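Local coordinates for protein 5-carboxyvanillate decarboxylase (Sphingomonas paucimobilis, PDB 4NG3) that probably removes a carboxylate group from 5-carboxyvanillate, as a manganese-binding decarboxylase of the amidohydrolase superfamily, at residues A[269-274]-A[292-297]; A[168-173]-A[222-227]. All coordinates share one frame; numbering follows the deposited sequence.

Contact 1: A[269-274]-A[292-297]; sequences ITTSGV and VMWAID. With MN (manganese (II) ion), chain I; 1DF (4-hydroxy-3-methoxy-5-nitrobenzoic acid), chain J.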
ATOM      1  N   ILE A 269      -6.627  -4.086 -14.228  1.00  5.10           N
ATOM      2  CA  ILE A 269      -6.147  -4.887 -13.098  1.00  5.19           C
ATOM      3  C   ILE A 269      -6.605  -6.337 -13.202  1.00  9.97           C
ATOM      4  O   ILE A 269      -7.536  -6.646 -13.937  1.00  6.80           O
ATOM      5  CB  ILE A 269      -6.597  -4.322 -11.726  1.00  5.04           C
ATOM      6  CG1 ILE A 269      -8.093  -4.582 -11.495  1.00  5.08           C
ATOM      7  CG2 ILE A 269      -6.272  -2.828 -11.624  1.00  9.22           C
ATOM      8  CD1 ILE A 269      -8.524  -4.280 -10.071  1.00  5.11           C
ATOM      9  N   THR A 270      -5.922  -7.226 -12.490  1.00  5.02           N
ATOM     10  CA  THR A 270      -6.398  -8.598 -12.355  1.00  5.05           C
ATOM     11  C   THR A 270      -6.646  -8.939 -10.881  1.00  5.72           C
ATOM     12  O   THR A 270      -6.210  -8.220  -9.984  1.00  9.25           O
ATOM     13  CB  THR A 270      -5.429  -9.638 -12.956  1.00 10.85           C
ATOM     14  OG1 THR A 270      -4.420  -9.995 -11.994  1.00  8.21           O
ATOM     15  CG2 THR A 270      -4.787  -9.101 -14.230  1.00  6.56           C
ATOM     16  N   THR A 271      -7.340 -10.049 -10.648  1.00  5.13           N
ATOM     17  CA  THR A 271      -7.738 -10.466  -9.313  1.00  6.56           C
ATOM     18  C   THR A 271      -6.806 -11.515  -8.711  1.00  6.34           C
ATOM     19  O   THR A 271      -7.165 -12.175  -7.734  1.00  6.76           O
ATOM     20  CB  THR A 271      -9.159 -11.048  -9.322  1.00  5.30           C
ATOM     21  OG1 THR A 271      -9.187 -12.246 -10.109  1.00  6.34           O
ATOM     22  CG2 THR A 271     -10.152 -10.036  -9.898  1.00  5.96           C
ATOM     23  N   SER A 272      -5.621 -11.682  -9.287  1.00  7.13           N
ATOM     24  CA  SER A 272      -4.689 -12.692  -8.787  1.00  7.92           C
ATOM     25  C   SER A 272      -4.441 -12.549  -7.289  1.00  5.97           C
ATOM     26  O   SER A 272      -4.103 -11.465  -6.808  1.00  9.97           O
ATOM     27  CB  SER A 272      -3.366 -12.632  -9.537  1.00 10.94           C
ATOM     28  OG  SER A 272      -2.857 -11.316  -9.555  1.00  8.42           O
ATOM     29  N   GLY A 273      -4.647 -13.633  -6.556  1.00  9.20           N
ATOM     30  CA  GLY A 273      -4.352 -13.651  -5.127  1.00  8.94           C
ATOM     31  C   GLY A 273      -5.228 -12.771  -4.260  1.00  9.25           C
ATOM     32  O   GLY A 273      -4.935 -12.577  -3.077  1.00  7.19           O
ATOM     33  N   VAL A 274      -6.295 -12.223  -4.837  1.00  7.68           N
ATOM     34  CA  VAL A 274      -7.257 -11.438  -4.059  1.00  6.57           C
ATOM     35  C   VAL A 274      -8.658 -11.969  -4.351  1.00  8.73           C
ATOM     36  O   VAL A 274      -9.438 -11.348  -5.080  1.00 10.90           O
ATOM     37  CB  VAL A 274      -7.179  -9.916  -4.366  1.00  8.03           C
ATOM     38  CG1 VAL A 274      -8.128  -9.115  -3.451  1.00  5.70           C
ATOM     39  CG2 VAL A 274      -5.757  -9.419  -4.224  1.00  6.84           C
ATOM     40  N   VAL A 292     -11.282  -4.842 -15.212  1.00 10.85           N
ATOM     41  CA  VAL A 292     -10.939  -5.892 -14.250  1.00 11.13           C
ATOM     42  C   VAL A 292     -10.913  -7.284 -14.895  1.00 10.75           C
ATOM     43  O   VAL A 292     -11.865  -7.675 -15.560  1.00  7.89           O
ATOM     44  CB  VAL A 292     -11.905  -5.889 -13.035  1.00  6.81           C
ATOM     45  CG1 VAL A 292     -11.429  -6.886 -11.982  1.00 10.15           C
ATOM     46  CG2 VAL A 292     -12.005  -4.484 -12.422  1.00  5.37           C
ATOM     47  N   MET A 293      -9.818  -8.022 -14.695  1.00  5.25           N
ATOM     48  CA  MET A 293      -9.659  -9.359 -15.278  1.00  5.31           C
ATOM     49  C   MET A 293      -9.425 -10.397 -14.201  1.00 10.23           C
ATOM     50  O   MET A 293      -8.801 -10.128 -13.180  1.00  8.19           O
ATOM     51  CB  MET A 293      -8.476  -9.384 -16.245  1.00  5.92           C
ATOM     52  CG  MET A 293      -8.702  -8.587 -17.509  1.00  8.74           C
ATOM     53  SD  MET A 293      -7.237  -8.496 -18.565  1.00 10.46           S
ATOM     54  CE  MET A 293      -6.296  -7.225 -17.706  1.00 11.52           C
ATOM     55  N   TRP A 294      -9.922 -11.591 -14.449  1.00  6.85           N
ATOM     56  CA  TRP A 294      -9.730 -12.699 -13.527  1.00  8.95           C
ATOM     57  C   TRP A 294      -8.365 -13.327 -13.755  1.00  8.82           C
ATOM     58  O   TRP A 294      -7.861 -13.343 -14.880  1.00  9.86           O
ATOM     59  CB  TRP A 294     -10.840 -13.730 -13.758  1.00  7.52           C
ATOM     60  CG  TRP A 294     -10.693 -14.971 -12.952  1.00  5.89           C
ATOM     61  CD1 TRP A 294     -10.894 -15.100 -11.605  1.00  7.04           C
ATOM     62  CD2 TRP A 294     -10.323 -16.268 -13.430  1.00  6.58           C
ATOM     63  NE1 TRP A 294     -10.656 -16.393 -11.216  1.00  5.85           N
ATOM     64  CE2 TRP A 294     -10.313 -17.134 -12.318  1.00  6.80           C
ATOM     65  CE3 TRP A 294      -9.987 -16.779 -14.691  1.00  8.56           C
ATOM     66  CZ2 TRP A 294      -9.983 -18.485 -12.423  1.00  6.57           C
ATOM     67  CZ3 TRP A 294      -9.668 -18.121 -14.800  1.00  7.87           C
ATOM     68  CH2 TRP A 294      -9.671 -18.963 -13.671  1.00  8.09           C
ATOM     69  N   ALA A 295      -7.770 -13.852 -12.692  1.00  5.87           N
ATOM     70  CA  ALA A 295      -6.549 -14.636 -12.794  1.00  5.65           C
ATOM     71  C   ALA A 295      -6.489 -15.626 -11.646  1.00 10.29           C
ATOM     72  O   ALA A 295      -7.249 -15.513 -10.684  1.00 10.61           O
ATOM     73  CB  ALA A 295      -5.324 -13.733 -12.773  1.00  7.73           C
ATOM     74  N   ILE A 296      -5.563 -16.579 -11.738  1.00  9.11           N
ATOM     75  CA  ILE A 296      -5.393 -17.583 -10.692  1.00  8.64           C
ATOM     76  C   ILE A 296      -4.123 -17.350  -9.905  1.00  5.78           C
ATOM     77  O   ILE A 296      -4.140 -17.462  -8.681  1.00 10.20           O
ATOM     78  CB  ILE A 296      -5.310 -19.015 -11.271  1.00  8.09           C
ATOM     79  CG1 ILE A 296      -6.601 -19.378 -11.994  1.00  9.78           C
ATOM     80  CG2 ILE A 296      -5.004 -20.057 -10.155  1.00  8.00           C
ATOM     81  CD1 ILE A 296      -6.473 -20.639 -12.827  1.00  7.19           C
ATOM     82  N   ASP A 297      -3.042 -17.017 -10.615  1.00  5.74           N
ATOM     83  CA  ASP A 297      -1.686 -16.963 -10.048  1.00  6.55           C
ATOM     84  C   ASP A 297      -1.128 -18.377  -9.794  1.00  6.72           C
ATOM     85  O   ASP A 297      -0.368 -18.595  -8.841  1.00  8.66           O
ATOM     86  CB  ASP A 297      -1.654 -16.123  -8.752  1.00  7.78           C
ATOM     87  CG  ASP A 297      -0.425 -15.233  -8.640  1.00 22.55           C
ATOM     88  OD1 ASP A 297       0.604 -15.514  -9.295  1.00 16.29           O
ATOM     89  OD2 ASP A 297      -0.489 -14.249  -7.864  1.00 28.26           O
TER
HETATM   90 MN    MN I 401       2.246 -14.020  -9.674  0.74  7.79          MN
HETATM   91  C1  1DF J 402       4.823 -16.105  -5.104  1.00  8.86           C
HETATM   92  CO1 1DF J 402       3.618 -15.438  -5.344  1.00  9.82           C
HETATM   93  CO2 1DF J 402       5.810 -16.144  -6.078  1.00 10.35           C
HETATM   94  CM1 1DF J 402       3.413 -14.816  -6.578  1.00  8.95           C
HETATM   95  CM2 1DF J 402       5.597 -15.524  -7.292  1.00 13.40           C
HETATM   96  OM  1DF J 402       6.530 -15.534  -8.299  1.00 14.71           O
HETATM   97  CZ  1DF J 402       4.408 -14.873  -7.543  1.00 15.17           C
HETATM   98  CC  1DF J 402       5.117 -16.787  -3.816  1.00 15.14           C
HETATM   99  CV  1DF J 402       7.880 -15.723  -8.047  1.00 10.40           C
HETATM  100  O1  1DF J 402       4.188 -17.141  -3.050  1.00 13.71           O
HETATM  101  O2  1DF J 402       6.320 -17.014  -3.508  1.00 13.42           O
HETATM  102  O3  1DF J 402       4.112 -14.668  -8.862  1.00 13.93           O
HETATM  103  N   1DF J 402       2.347 -13.868  -6.762  1.00 18.74           N
HETATM  104  O11 1DF J 402       2.095 -13.352  -7.943  1.00 17.03           O
HETATM  105  O22 1DF J 402       1.618 -13.523  -5.753  1.00 22.30           O
HETATM  106  O   HOH W   1      -8.584 -14.578  -8.574  1.00  8.21           O
HETATM  107  O   HOH W   2      -5.973 -15.969  -7.219  1.00 14.78           O
HETATM  108  O   HOH W   3       2.293 -15.294 -11.511  1.00 16.84           O

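Contact 2: A[168-173]-A[222-227]; sequences GLALYI and KIVLGH. With 1DF (4-hydroxy-3-methoxy-5-nitrobenzoic acid), chain J.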
ATOM      1  N   GLY A 168       1.819  -1.800 -29.340  1.00 11.18           N
ATOM      2  CA  GLY A 168       0.416  -1.994 -29.033  1.00 14.36           C
ATOM      3  C   GLY A 168       0.182  -3.124 -28.050  1.00 10.73           C
ATOM      4  O   GLY A 168      -0.952  -3.400 -27.684  1.00 12.78           O
ATOM      5  N   LEU A 169       1.253  -3.787 -27.622  1.00  9.04           N
ATOM      6  CA  LEU A 169       1.144  -4.829 -26.604  1.00  6.97           C
ATOM      7  C   LEU A 169       0.962  -4.239 -25.206  1.00 11.20           C
ATOM      8  O   LEU A 169       1.646  -3.279 -24.829  1.00  9.35           O
ATOM      9  CB  LEU A 169       2.388  -5.718 -26.613  1.00  7.08           C
ATOM     10  CG  LEU A 169       2.663  -6.485 -27.910  1.00 10.76           C
ATOM     11  CD1 LEU A 169       3.936  -7.301 -27.773  1.00 11.94           C
ATOM     12  CD2 LEU A 169       1.472  -7.386 -28.255  1.00  9.93           C
ATOM     13  N   ALA A 170       0.042  -4.816 -24.439  1.00  6.43           N
ATOM     14  CA  ALA A 170      -0.114  -4.432 -23.042  1.00  6.43           C
ATOM     15  C   ALA A 170       1.038  -5.012 -22.212  1.00  6.67           C
ATOM     16  O   ALA A 170       1.557  -6.090 -22.514  1.00  9.39           O
ATOM     17  CB  ALA A 170      -1.474  -4.906 -22.497  1.00  6.80           C
ATOM     18  N   LEU A 171       1.453  -4.280 -21.183  1.00  7.79           N
ATOM     19  CA  LEU A 171       2.558  -4.721 -20.330  1.00  9.66           C
ATOM     20  C   LEU A 171       2.036  -5.039 -18.940  1.00  8.74           C
ATOM     21  O   LEU A 171       1.550  -4.160 -18.250  1.00  7.67           O
ATOM     22  CB  LEU A 171       3.642  -3.637 -20.221  1.00  7.42           C
ATOM     23  CG  LEU A 171       4.731  -3.934 -19.174  1.00  7.76           C
ATOM     24  CD1 LEU A 171       5.643  -5.094 -19.610  1.00  8.50           C
ATOM     25  CD2 LEU A 171       5.544  -2.679 -18.802  1.00 11.76           C
ATOM     26  N   TYR A 172       2.151  -6.300 -18.547  1.00  8.28           N
ATOM     27  CA  TYR A 172       1.797  -6.741 -17.202  1.00  6.57           C
ATOM     28  C   TYR A 172       3.017  -6.465 -16.348  1.00  9.79           C
ATOM     29  O   TYR A 172       4.074  -7.059 -16.580  1.00 10.33           O
ATOM     30  CB  TYR A 172       1.500  -8.252 -17.229  1.00  5.61           C
ATOM     31  CG  TYR A 172       0.614  -8.761 -16.107  1.00  5.45           C
ATOM     32  CD1 TYR A 172       0.923  -8.510 -14.768  1.00  8.51           C
ATOM     33  CD2 TYR A 172      -0.536  -9.487 -16.389  1.00  8.59           C
ATOM     34  CE1 TYR A 172       0.103  -8.971 -13.742  1.00 10.32           C
ATOM     35  CE2 TYR A 172      -1.353  -9.958 -15.376  1.00  8.94           C
ATOM     36  CZ  TYR A 172      -1.034  -9.699 -14.061  1.00  7.85           C
ATOM     37  OH  TYR A 172      -1.856 -10.166 -13.055  1.00 10.36           O
ATOM     38  N   ILE A 173       2.901  -5.540 -15.395  1.00  6.80           N
ATOM     39  CA  ILE A 173       3.976  -5.328 -14.439  1.00  7.01           C
ATOM     40  C   ILE A 173       3.702  -6.199 -13.220  1.00 10.69           C
ATOM     41  O   ILE A 173       2.863  -5.868 -12.380  1.00  9.80           O
ATOM     42  CB  ILE A 173       4.151  -3.849 -14.027  1.00 11.30           C
ATOM     43  CG1 ILE A 173       4.472  -3.000 -15.265  1.00 11.97           C
ATOM     44  CG2 ILE A 173       5.277  -3.729 -12.998  1.00  8.48           C
ATOM     45  CD1 ILE A 173       4.802  -1.546 -14.968  1.00 13.10           C
ATOM     46  N   LYS A 222      -0.596   0.566 -22.308  1.00  8.56           N
ATOM     47  CA  LYS A 222      -1.511  -0.143 -21.425  1.00  8.09           C
ATOM     48  C   LYS A 222      -0.706  -0.981 -20.433  1.00  9.46           C
ATOM     49  O   LYS A 222       0.106  -1.819 -20.820  1.00 11.74           O
ATOM     50  CB  LYS A 222      -2.486  -1.015 -22.214  1.00 12.20           C
ATOM     51  CG  LYS A 222      -3.519  -1.737 -21.341  1.00 19.25           C
ATOM     52  CD  LYS A 222      -4.599  -0.782 -20.810  1.00 20.23           C
ATOM     53  CE  LYS A 222      -5.563  -0.344 -21.921  1.00 24.30           C
ATOM     54  NZ  LYS A 222      -6.425   0.829 -21.541  1.00 18.07           N
ATOM     55  N   ILE A 223      -0.932  -0.726 -19.146  1.00  9.80           N
ATOM     56  CA  ILE A 223      -0.256  -1.451 -18.080  1.00  9.16           C
ATOM     57  C   ILE A 223      -1.286  -2.313 -17.369  1.00 10.84           C
ATOM     58  O   ILE A 223      -2.441  -1.913 -17.202  1.00 11.37           O
ATOM     59  CB  ILE A 223       0.395  -0.488 -17.057  1.00  6.19           C
ATOM     60  CG1 ILE A 223       1.289   0.534 -17.761  1.00 10.41           C
ATOM     61  CG2 ILE A 223       1.205  -1.257 -16.002  1.00  6.49           C
ATOM     62  CD1 ILE A 223       2.458  -0.084 -18.518  1.00 12.25           C
ATOM     63  N   VAL A 224      -0.872  -3.509 -16.972  1.00  7.86           N
ATOM     64  CA  VAL A 224      -1.744  -4.392 -16.210  1.00  7.26           C
ATOM     65  C   VAL A 224      -1.065  -4.710 -14.892  1.00  7.58           C
ATOM     66  O   VAL A 224       0.127  -5.038 -14.872  1.00  9.42           O
ATOM     67  CB  VAL A 224      -2.033  -5.714 -16.980  1.00  6.50           C
ATOM     68  CG1 VAL A 224      -2.792  -6.697 -16.078  1.00  5.98           C
ATOM     69  CG2 VAL A 224      -2.809  -5.434 -18.242  1.00  9.23           C
ATOM     70  N   LEU A 225      -1.818  -4.596 -13.799  1.00  7.26           N
ATOM     71  CA  LEU A 225      -1.330  -4.906 -12.462  1.00 10.26           C
ATOM     72  C   LEU A 225      -2.184  -6.006 -11.844  1.00  6.61           C
ATOM     73  O   LEU A 225      -3.414  -5.937 -11.888  1.00  7.99           O
ATOM     74  CB  LEU A 225      -1.406  -3.674 -11.558  1.00  8.81           C
ATOM     75  CG  LEU A 225      -0.577  -2.440 -11.904  1.00  9.74           C
ATOM     76  CD1 LEU A 225      -0.830  -1.348 -10.851  1.00  9.99           C
ATOM     77  CD2 LEU A 225       0.873  -2.827 -11.933  1.00  6.56           C
ATOM     78  N   GLY A 226      -1.542  -7.007 -11.249  1.00  7.10           N
ATOM     79  CA  GLY A 226      -2.280  -8.056 -10.577  1.00  5.12           C
ATOM     80  C   GLY A 226      -2.626  -7.687  -9.140  1.00  7.16           C
ATOM     81  O   GLY A 226      -2.465  -6.540  -8.731  1.00  7.45           O
ATOM     82  N   HIS A 227      -3.114  -8.670  -8.382  1.00  6.77           N
ATOM     83  CA  HIS A 227      -3.391  -8.492  -6.952  1.00  5.26           C
ATOM     84  C   HIS A 227      -4.323  -7.313  -6.697  1.00  6.17           C
ATOM     85  O   HIS A 227      -4.090  -6.481  -5.812  1.00  7.88           O
ATOM     86  CB  HIS A 227      -2.069  -8.417  -6.193  1.00  9.99           C
ATOM     87  CG  HIS A 227      -1.083  -9.421  -6.696  1.00 13.20           C
ATOM     88  ND1 HIS A 227       0.044  -9.071  -7.409  1.00 13.55           N
ATOM     89  CD2 HIS A 227      -1.119 -10.775  -6.689  1.00 15.50           C
ATOM     90  CE1 HIS A 227       0.685 -10.167  -7.777  1.00 18.73           C
ATOM     91  NE2 HIS A 227       0.002 -11.215  -7.351  1.00 13.65           N
TER
HETATM   92  C1  1DF J 402       4.823 -16.105  -5.104  1.00  8.86           C
HETATM   93  CO1 1DF J 402       3.618 -15.438  -5.344  1.00  9.82           C
HETATM   94  CO2 1DF J 402       5.810 -16.144  -6.078  1.00 10.35           C
HETATM   95  CM1 1DF J 402       3.413 -14.816  -6.578  1.00  8.95           C
HETATM   96  CM2 1DF J 402       5.597 -15.524  -7.292  1.00 13.40           C
HETATM   97  OM  1DF J 402       6.530 -15.534  -8.299  1.00 14.71           O
HETATM   98  CZ  1DF J 402       4.408 -14.873  -7.543  1.00 15.17           C
HETATM   99  CC  1DF J 402       5.117 -16.787  -3.816  1.00 15.14           C
HETATM  100  CV  1DF J 402       7.880 -15.723  -8.047  1.00 10.40           C
HETATM  101  O1  1DF J 402       4.188 -17.141  -3.050  1.00 13.71           O
HETATM  102  O2  1DF J 402       6.320 -17.014  -3.508  1.00 13.42           O
HETATM  103  O3  1DF J 402       4.112 -14.668  -8.862  1.00 13.93           O
HETATM  104  N   1DF J 402       2.347 -13.868  -6.762  1.00 18.74           N
HETATM  105  O11 1DF J 402       2.095 -13.352  -7.943  1.00 17.03           O
HETATM  106  O22 1DF J 402       1.618 -13.523  -5.753  1.00 22.30           O
HETATM  107  O   HOH W   4       0.933  -0.714 -24.446  1.00 18.21           O
HETATM  108  O   HOH W   5       1.074  -6.941 -10.581  1.00 10.59           O

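Contact 1: A[269-274]-A[292-297]
Thr271 meets segment 292-297 with every atom of its side chain. CB stands 4.0 Å from Met293 O, while CG2 continues past that carbonyl to touch Val292 CG1 at 4.0 Å, the two side chains crossing at about a right angle. The hydroxyl goes the other way: with chi1 at 64°, OG1 sits between the backbone N and the carbonyl carbon, where it lies obliquely by the Trp294 ring and accepts a weak bond from Ala295 N (3.4 Å). A water 2.9 Å from Thr271 OG1 also bridges to Thr271 O and Ala295 O. Before this point the two chains run as parallel strands. Met293 N gives a bond to Ile269 O, 2.8 Å long, lying in the carbonyl plane and bent to 151° at the hydrogen; Thr271 N returns a weak one to Met293 O. Ile269 CG1 and Val292 CG2 pack side by side on the same face. These are the last two strands of the TIM barrel, joined by helix 277-287 as a beta-alpha-beta crossover. Past the strands the chains stay close as far as Ser272 and Ala295, then separate. The Ala295 methyl points between Ser272 CB and Thr270 OG1, itself hydrogen-bonded to Tyr172, and a second water links Gly273 N (2.8 Å) to Ile296 O. At the metal end, Ser272 CB packs 3.7 Å from Asp297 OD2, an oxygen hydrogen-bonded to His227 NE2. Asp297 OD1 binds the manganese ion, whose other ligands include Glu8, His174, a water, and O3 (ring) and O11 (nitro) of the bound nitrobenzoic acid; Ser272 OG bonds Glu8 from the second shell.

Contact 2: A[168-173]-A[222-227]
One face of the Tyr172 ring receives Val224 CG1 in a CH-pi contact, the methyl 3.8 Å from the centroid and nearest CD2 and CE2. Its CG lies anti to the backbone N (chi1 -157°), which carries the ring across Val224 towards Gly226. The phenol end reaches past Leu225 to Gly226, whose CA lies 3.3 Å from Tyr172 OH; a side chain on that carbon would run into the hydroxyl. Tyr172 OH bonds Glu8 and Thr270, so a phenylalanine in its place would probably still cover Val224 but leave both without this partner. The other flat group, the His227 imidazole, meets the nitro oxygen O11 of the ligand at its edge; NE2, which also bonds Asp297 OD2, donates to O11 over 3.0 Å. Three backbone bonds zip the parallel strands: Leu171 N to Lys222 O (2.8 Å, nearly straight at 174°), Val224 N to Leu171 O and Ile173 N to Val224 O. On the face opposite the tyrosine, Leu171 CD2 packs on Ile223 CD1, and Ile173 CD1 on Ile223 CG2 at 3.8 Å. A water bridges Ile173 O and Gly226 N where the strands end. In the TIM barrel the pair runs between strands 140-144 and 267-270, with helix 197-211 packed against Ile173 and Leu225.

Both contacts are buried barrel core; among the touching residues only Lys222 of contact 2 is partly exposed. They share no segment, yet strands 223-225 and 267-270 are neighbours, so the four strands follow one another round the sheet. Thr270 joins them, its N probably bonding Leu225 O (2.9 Å). Contact 2 is the more regular, with three good backbone bonds and mostly aliphatic packing, whereas contact 1 has one good and one weak backbone bond, followed by the weak bond to the Thr271 hydroxyl. Bridging waters occur in both. Both reach the nitro ligand at the strands' C-terminal ends, contact 1 through the metal and contact 2 through the His227 N-H.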